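PDB 1MZB: ferric uptake regulation protein from Pseudomonas aeruginosa, which probably acts as an iron-responsive repressor, a metal-dependent dimeric winged-helix regulator that controls the transcription of iron-uptake genes. Local coordinates for residues S7-A12 with P19-L24; M35-V40 with R58-F63; V70-D75 with D125-L130. All blocks are in the same frame, centred on the assembly; numbering follows the deposited sequence.

Interaction 1 (S7-A12 with P19-L24); sequences SELRKA and PRVKIL
Leu9 reaches across to helix 19-24 with a single methyl, CD1, and that methyl settles over two successive residues at once. It lies 4.0 Å from CB of Arg20 and equally 4.0 Å from CG2 of Val21, the Leu9 and Val21 side chains crossing at about a right angle. With chi1 at -71°, Leu9 CG stands anti to its own carbonyl carbon, which carries the branch out from the helix toward its partner. Leu24, one turn beyond Arg20, loses the next largest surface to the contact. Its CD2 methyl makes a van der Waals contact with the carboxylate oxygen OE1 of Glu8 at 3.5 Å, while the other oxygen, OE2, forms a salt bridge with Lys110 of the second subunit. Arg20 offers only the base of its side chain here, since the guanidinium leads away and NH1 binds the backbone oxygen of Lys15. The segment axes stay 11.2 Å apart, so the helices meet through side chains instead of close backbones; they cross at 116°. The contact thus lays the N-terminal helix 4-11 across helix 18-28 of the winged-helix domain, and helix 53-66 lies against both, Phe63 touching Leu9 and Val59 and Leu60 packing on Ile23.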
# COMPACT_ATOMS: atom_id res chain seq x y z
N SER A 7 7.43 -6.04 19.79
CA SER A 7 6.29 -5.17 19.99
C SER A 7 5.10 -5.67 19.19
O SER A 7 3.98 -5.71 19.68
CB SER A 7 6.61 -3.72 19.60
OG SER A 7 7.74 -3.26 20.32
N GLU A 8 5.35 -6.08 17.94
CA GLU A 8 4.26 -6.57 17.11
C GLU A 8 3.58 -7.76 17.73
O GLU A 8 2.36 -7.85 17.75
CB GLU A 8 4.79 -6.92 15.73
CG GLU A 8 5.26 -5.72 14.96
CD GLU A 8 5.67 -6.08 13.55
OE1 GLU A 8 6.63 -6.85 13.41
OE2 GLU A 8 5.02 -5.60 12.60
N LEU A 9 4.39 -8.69 18.25
CA LEU A 9 3.86 -9.89 18.88
C LEU A 9 3.09 -9.57 20.16
O LEU A 9 2.02 -10.14 20.40
CB LEU A 9 5.01 -10.86 19.19
CG LEU A 9 5.66 -11.56 17.99
CD1 LEU A 9 6.81 -12.44 18.48
CD2 LEU A 9 4.62 -12.43 17.25
N ARG A 10 3.61 -8.66 20.99
CA ARG A 10 2.91 -8.31 22.23
C ARG A 10 1.60 -7.59 21.95
O ARG A 10 0.57 -7.93 22.53
CB ARG A 10 3.83 -7.47 23.12
CG ARG A 10 4.97 -8.30 23.66
CD ARG A 10 6.06 -7.50 24.32
NE ARG A 10 7.11 -8.39 24.79
CZ ARG A 10 8.41 -8.13 24.71
NH1 ARG A 10 8.83 -6.99 24.18
NH2 ARG A 10 9.30 -9.02 25.16
N LYS A 11 1.64 -6.61 21.05
CA LYS A 11 0.43 -5.89 20.67
C LYS A 11 -0.65 -6.86 20.19
O LYS A 11 -1.84 -6.56 20.31
CB LYS A 11 0.72 -4.89 19.55
CG LYS A 11 1.11 -3.48 19.99
CD LYS A 11 2.59 -3.36 20.39
CE LYS A 11 2.85 -3.85 21.81
NZ LYS A 11 4.31 -3.86 22.15
N ALA A 12 -0.23 -8.01 19.67
CA ALA A 12 -1.15 -9.03 19.17
C ALA A 12 -1.52 -10.08 20.22
O ALA A 12 -2.07 -11.13 19.88
CB ALA A 12 -0.54 -9.72 17.94
N PRO A 19 10.34 -19.42 17.59
CA PRO A 19 9.68 -19.76 16.33
C PRO A 19 8.83 -18.61 15.80
O PRO A 19 8.80 -18.36 14.60
CB PRO A 19 8.84 -20.99 16.70
CG PRO A 19 9.67 -21.62 17.83
CD PRO A 19 10.00 -20.39 18.64
N ARG A 20 8.16 -17.90 16.70
CA ARG A 20 7.31 -16.79 16.28
C ARG A 20 8.15 -15.66 15.69
O ARG A 20 7.78 -15.05 14.69
CB ARG A 20 6.44 -16.30 17.44
CG ARG A 20 5.30 -17.24 17.75
CD ARG A 20 4.49 -16.83 18.98
NE ARG A 20 3.46 -17.82 19.24
CZ ARG A 20 2.73 -17.91 20.35
NH1 ARG A 20 2.89 -17.05 21.36
NH2 ARG A 20 1.82 -18.87 20.45
N VAL A 21 9.31 -15.40 16.28
CA VAL A 21 10.16 -14.35 15.74
C VAL A 21 10.77 -14.70 14.39
O VAL A 21 10.77 -13.87 13.46
CB VAL A 21 11.30 -14.01 16.75
CG1 VAL A 21 12.36 -13.14 16.06
CG2 VAL A 21 10.70 -13.29 17.94
N LYS A 22 11.28 -15.92 14.24
CA LYS A 22 11.87 -16.30 12.97
C LYS A 22 10.87 -16.30 11.81
O LYS A 22 11.19 -15.87 10.70
CB LYS A 22 12.56 -17.66 13.10
CG LYS A 22 13.92 -17.55 13.81
CD LYS A 22 14.63 -18.89 13.98
CE LYS A 22 16.01 -18.68 14.63
NZ LYS A 22 16.69 -17.48 14.02
N ILE A 23 9.65 -16.75 12.06
CA ILE A 23 8.64 -16.78 11.00
C ILE A 23 8.22 -15.36 10.59
O ILE A 23 8.08 -15.05 9.40
CB ILE A 23 7.45 -17.65 11.45
CG1 ILE A 23 7.94 -19.10 11.56
CG2 ILE A 23 6.27 -17.48 10.46
CD1 ILE A 23 7.00 -20.07 12.25
N LEU A 24 8.05 -14.48 11.56
CA LEU A 24 7.71 -13.12 11.24
C LEU A 24 8.84 -12.46 10.42
O LEU A 24 8.59 -11.66 9.53
CB LEU A 24 7.46 -12.34 12.54
CG LEU A 24 6.80 -10.97 12.37
CD1 LEU A 24 5.43 -11.12 11.74
CD2 LEU A 24 6.70 -10.29 13.75

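Interaction 2 (M35-V40 with R58-F63); sequences MSAEDV and RVLTQF
Where Leu60 meets Ala37 and Val40 every touching group is aliphatic, and two flat groups stand beside the contact, the Phe63 ring and the Asp39 carboxylate. The Phe63 ring carries Val59 CG1 on one face, 3.4 Å above its plane and offset toward the rim. The Asp39 carboxylate receives the Ser36 N-H on the anti side of OD2, from 35° out of its plane, in a practically straight bond of 3.0 Å from N to OD2. Asp39 N returns a bond to Ser36 OG, and the reciprocal pair makes a capping box that begins helix 37-46. One methyl then does the work across the gap. Leu60 CD1 rests 3.7 Å from Ala37 CA and 4.0 Å from Ala37 CB, and is 4.0 Å from CG2 of Val40, three residues farther along. With Leu60 CG anti to its carbonyl carbon (chi1 -67°), CD1 is carried out to the first turn of helix 37-46, and the Leu60 and Val40 side chains run alongside in opposite senses. The contact belongs to the buried core of a helix-turn-helix: helix 53-66, probably the recognition helix, packs on helix 37-46, Ile23 and Leu27 of helix 18-28 also touch Leu60, and Phe63 reaches Val69 of strand 69-72.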
# COMPACT_ATOMS: atom_id res chain seq x y z
N MET A 35 3.36 -16.00 0.17
CA MET A 35 3.88 -17.29 0.51
C MET A 35 2.92 -18.28 1.16
O MET A 35 2.10 -17.93 2.00
CB MET A 35 5.08 -17.11 1.43
CG MET A 35 6.33 -16.53 0.74
SD MET A 35 7.72 -16.49 1.87
CE MET A 35 7.04 -15.58 3.13
N SER A 36 3.08 -19.53 0.76
CA SER A 36 2.34 -20.62 1.37
C SER A 36 3.13 -21.05 2.61
O SER A 36 4.29 -20.62 2.84
CB SER A 36 2.28 -21.81 0.41
OG SER A 36 3.55 -22.43 0.34
N ALA A 37 2.52 -21.91 3.42
CA ALA A 37 3.21 -22.45 4.61
C ALA A 37 4.48 -23.19 4.19
O ALA A 37 5.53 -23.09 4.84
CB ALA A 37 2.28 -23.40 5.39
N GLU A 38 4.41 -23.92 3.08
CA GLU A 38 5.57 -24.65 2.56
C GLU A 38 6.68 -23.70 2.10
O GLU A 38 7.88 -24.00 2.29
CB GLU A 38 5.16 -25.57 1.40
CG GLU A 38 4.56 -26.90 1.87
CD GLU A 38 4.34 -27.83 0.69
OE1 GLU A 38 5.37 -28.30 0.14
OE2 GLU A 38 3.16 -28.05 0.33
N ASP A 39 6.29 -22.59 1.46
CA ASP A 39 7.29 -21.60 1.01
C ASP A 39 8.03 -21.07 2.23
O ASP A 39 9.26 -20.91 2.19
CB ASP A 39 6.64 -20.41 0.29
CG ASP A 39 6.02 -20.78 -1.07
OD1 ASP A 39 6.54 -21.69 -1.77
OD2 ASP A 39 5.01 -20.13 -1.44
N VAL A 40 7.30 -20.78 3.31
CA VAL A 40 7.96 -20.27 4.52
C VAL A 40 8.91 -21.35 5.06
O VAL A 40 10.10 -21.08 5.35
CB VAL A 40 6.92 -19.84 5.60
CG1 VAL A 40 7.62 -19.41 6.88
CG2 VAL A 40 6.06 -18.70 5.08
N ARG A 58 1.21 -23.81 12.15
CA ARG A 58 0.58 -23.39 13.39
C ARG A 58 0.83 -21.93 13.68
O ARG A 58 -0.10 -21.19 14.00
CB ARG A 58 1.12 -24.26 14.54
CG ARG A 58 0.70 -25.69 14.39
CD ARG A 58 -0.61 -25.93 15.07
NE ARG A 58 -0.41 -26.14 16.51
CZ ARG A 58 -0.06 -27.30 17.06
NH1 ARG A 58 0.14 -28.36 16.29
NH2 ARG A 58 0.07 -27.41 18.38
N VAL A 59 2.09 -21.51 13.59
CA VAL A 59 2.42 -20.12 13.85
C VAL A 59 1.74 -19.17 12.86
O VAL A 59 1.23 -18.13 13.24
CB VAL A 59 3.93 -19.87 13.80
CG1 VAL A 59 4.21 -18.35 13.91
CG2 VAL A 59 4.64 -20.62 14.91
N LEU A 60 1.75 -19.51 11.57
CA LEU A 60 1.10 -18.64 10.62
C LEU A 60 -0.40 -18.55 10.95
O LEU A 60 -1.01 -17.50 10.77
CB LEU A 60 1.31 -19.18 9.18
CG LEU A 60 2.75 -19.13 8.65
CD1 LEU A 60 2.91 -19.93 7.28
CD2 LEU A 60 3.06 -17.63 8.39
N THR A 61 -1.00 -19.65 11.44
CA THR A 61 -2.43 -19.61 11.79
C THR A 61 -2.64 -18.74 13.05
O THR A 61 -3.64 -18.02 13.17
CB THR A 61 -3.01 -21.02 11.99
OG1 THR A 61 -2.98 -21.71 10.71
CG2 THR A 61 -4.47 -20.95 12.46
N GLN A 62 -1.66 -18.78 13.95
CA GLN A 62 -1.71 -17.95 15.18
C GLN A 62 -1.64 -16.49 14.73
O GLN A 62 -2.40 -15.64 15.23
CB GLN A 62 -0.53 -18.30 16.11
CG GLN A 62 -0.52 -19.75 16.64
CD GLN A 62 0.56 -20.05 17.68
OE1 GLN A 62 1.73 -19.68 17.52
NE2 GLN A 62 0.16 -20.75 18.76
N PHE A 63 -0.74 -16.19 13.79
CA PHE A 63 -0.57 -14.83 13.27
C PHE A 63 -1.82 -14.34 12.56
O PHE A 63 -2.19 -13.17 12.64
CB PHE A 63 0.60 -14.75 12.27
CG PHE A 63 1.95 -14.79 12.91
CD1 PHE A 63 2.08 -14.92 14.29
CD2 PHE A 63 3.08 -14.72 12.13
CE1 PHE A 63 3.34 -14.98 14.87
CE2 PHE A 63 4.36 -14.78 12.71
CZ PHE A 63 4.48 -14.91 14.08

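Interaction 3 (V70-D75 with D125-L130). With ZN (zinc ion), chain D; ZN (zinc ion), chain B.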
# COMPACT_ATOMS: atom_id res chain seq x y z
N VAL A 70 -2.89 -12.03 6.92
CA VAL A 70 -4.19 -12.30 6.33
C VAL A 70 -3.95 -13.57 5.52
O VAL A 70 -2.89 -13.71 4.93
CB VAL A 70 -4.61 -11.18 5.36
CG1 VAL A 70 -5.92 -11.56 4.69
CG2 VAL A 70 -4.79 -9.84 6.12
N ARG A 71 -4.92 -14.46 5.50
CA ARG A 71 -4.81 -15.69 4.74
C ARG A 71 -5.76 -15.53 3.55
O ARG A 71 -6.91 -15.09 3.69
CB ARG A 71 -5.21 -16.88 5.62
CG ARG A 71 -5.39 -18.21 4.91
CD ARG A 71 -6.10 -19.19 5.85
NE ARG A 71 -6.02 -20.58 5.42
CZ ARG A 71 -5.50 -21.55 6.17
NH1 ARG A 71 -5.02 -21.29 7.38
NH2 ARG A 71 -5.47 -22.79 5.69
N HIS A 72 -5.27 -15.91 2.38
CA HIS A 72 -6.02 -15.82 1.14
C HIS A 72 -5.89 -17.18 0.43
O HIS A 72 -4.95 -17.91 0.67
CB HIS A 72 -5.37 -14.79 0.20
CG HIS A 72 -5.63 -13.36 0.56
ND1 HIS A 72 -4.62 -12.50 0.95
CD2 HIS A 72 -6.74 -12.60 0.46
CE1 HIS A 72 -5.10 -11.28 1.06
NE2 HIS A 72 -6.38 -11.30 0.77
N ASN A 73 -6.86 -17.51 -0.42
CA ASN A 73 -6.75 -18.75 -1.20
C ASN A 73 -7.11 -18.26 -2.59
O ASN A 73 -8.29 -18.09 -2.94
CB ASN A 73 -7.74 -19.80 -0.74
CG ASN A 73 -7.53 -21.11 -1.44
OD1 ASN A 73 -7.15 -21.12 -2.62
ND2 ASN A 73 -7.74 -22.23 -0.73
N PHE A 74 -6.09 -18.00 -3.39
CA PHE A 74 -6.33 -17.48 -4.74
C PHE A 74 -6.54 -18.49 -5.85
O PHE A 74 -7.27 -18.21 -6.81
CB PHE A 74 -5.16 -16.57 -5.16
CG PHE A 74 -4.95 -15.37 -4.25
CD1 PHE A 74 -5.97 -14.44 -4.06
CD2 PHE A 74 -3.70 -15.15 -3.67
CE1 PHE A 74 -5.72 -13.26 -3.30
CE2 PHE A 74 -3.46 -13.99 -2.91
CZ PHE A 74 -4.46 -13.05 -2.73
N ASP A 75 -5.90 -19.66 -5.75
CA ASP A 75 -6.08 -20.63 -6.83
C ASP A 75 -6.99 -21.76 -6.41
O ASP A 75 -7.21 -22.69 -7.18
CB ASP A 75 -4.72 -21.15 -7.34
CG ASP A 75 -4.00 -22.07 -6.36
OD1 ASP A 75 -4.56 -22.47 -5.30
OD2 ASP A 75 -2.83 -22.43 -6.67
N ASP A 125 -13.43 -4.09 7.42
CA ASP A 125 -12.41 -4.78 6.64
C ASP A 125 -13.09 -5.08 5.31
O ASP A 125 -14.28 -4.83 5.15
CB ASP A 125 -12.07 -6.08 7.37
CG ASP A 125 -10.84 -6.78 6.83
OD1 ASP A 125 -10.11 -6.21 5.99
OD2 ASP A 125 -10.60 -7.93 7.28
N HIS A 126 -12.33 -5.60 4.36
CA HIS A 126 -12.90 -5.96 3.09
C HIS A 126 -11.94 -6.82 2.31
O HIS A 126 -10.71 -6.85 2.57
CB HIS A 126 -13.26 -4.74 2.23
CG HIS A 126 -12.08 -3.95 1.77
ND1 HIS A 126 -11.50 -3.00 2.57
CD2 HIS A 126 -11.42 -3.99 0.58
CE1 HIS A 126 -10.51 -2.49 1.86
NE2 HIS A 126 -10.42 -3.05 0.66
N ASN A 127 -12.52 -7.51 1.34
CA ASN A 127 -11.73 -8.35 0.44
C ASN A 127 -12.22 -8.18 -0.98
O ASN A 127 -13.41 -8.34 -1.26
CB ASN A 127 -11.87 -9.81 0.83
CG ASN A 127 -11.01 -10.70 -0.03
OD1 ASN A 127 -11.51 -11.60 -0.68
ND2 ASN A 127 -9.71 -10.44 -0.03
N LEU A 128 -11.31 -7.84 -1.88
CA LEU A 128 -11.69 -7.69 -3.29
C LEU A 128 -10.71 -8.49 -4.14
O LEU A 128 -9.49 -8.28 -4.06
CB LEU A 128 -11.65 -6.21 -3.74
CG LEU A 128 -11.88 -6.04 -5.25
CD1 LEU A 128 -13.32 -6.48 -5.66
CD2 LEU A 128 -11.67 -4.53 -5.61
N VAL A 129 -11.22 -9.45 -4.90
CA VAL A 129 -10.32 -10.22 -5.79
C VAL A 129 -10.91 -10.14 -7.18
O VAL A 129 -12.12 -10.36 -7.37
CB VAL A 129 -10.24 -11.71 -5.35
CG1 VAL A 129 -9.33 -12.52 -6.36
CG2 VAL A 129 -9.68 -11.81 -3.95
N LEU A 130 -10.08 -9.80 -8.17
CA LEU A 130 -10.58 -9.71 -9.53
C LEU A 130 -9.92 -10.86 -10.29
O LEU A 130 -8.70 -10.93 -10.32
CB LEU A 130 -10.18 -8.37 -10.17
CG LEU A 130 -10.75 -7.15 -9.43
CD1 LEU A 130 -10.31 -5.88 -10.16
CD2 LEU A 130 -12.26 -7.26 -9.35
ZN ZN D . -1.89 -23.55 -5.42
ZN ZN B . -9.28 -2.55 -1.11
O HOH W 1 -11.20 -2.84 -2.34
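The amide ND2 of Asn127 meets the edge of the His72 ring, the two side chains running past each other in opposite directions. Traced outward, His72 begins with CB over the rim of one Phe74 face, 3.5 Å above the plane. Beyond it, Phe74 CZ and Val70 CG1 lie on opposite faces of the imidazole, both offset toward its rim, and limit the tilt of the ring. ND1 is hydrogen-bonded to a partner beyond the two segments. At the far edge, near the ring plane, Asn127 ND2 comes within 3.5 Å of NE2 and 3.7 Å of CD2; ring and amide planes are 35° apart. Asn127 extends with CG anti to its backbone N (chi1 -177°), which directs the amide toward this edge. Farther along, Val129 CG2 touches the edge of the Phe74 ring at CE1, at 4.3 Å. Zinc ions flank the contact: Asp75 OD2 binds one at 1.9 Å together with His78, and His126 NE2 another at 2.2 Å with His88, Asp90, Glu109 and a water. The His72 and Phe74 rings also meet His91, a ligand of a third zinc. Chemically, then, His72 and Phe74 are second-shell to that site and may help position His91.

How the interactions relate
Read from the N terminus, the three contacts follow in series; none nests within or crosses another. Interaction 1 closes the short turn between helices 4-11 and 18-28. Interaction 2 closes a loop of 17 residues running through helices 37-46 and 53-66, and interaction 3 a long excursion of 49 residues from the wing through the C-terminal domain to strand 129-132. The first two share a helical core: Ile23 packs on Val59, and Arg20 of interaction 1 hydrogen-bonds Gln62 of interaction 2. Interaction 2 passes to interaction 3 where Thr61 lies against Arg71. Interactions 1 and 3, on opposite sides of the chain's centre, do not touch.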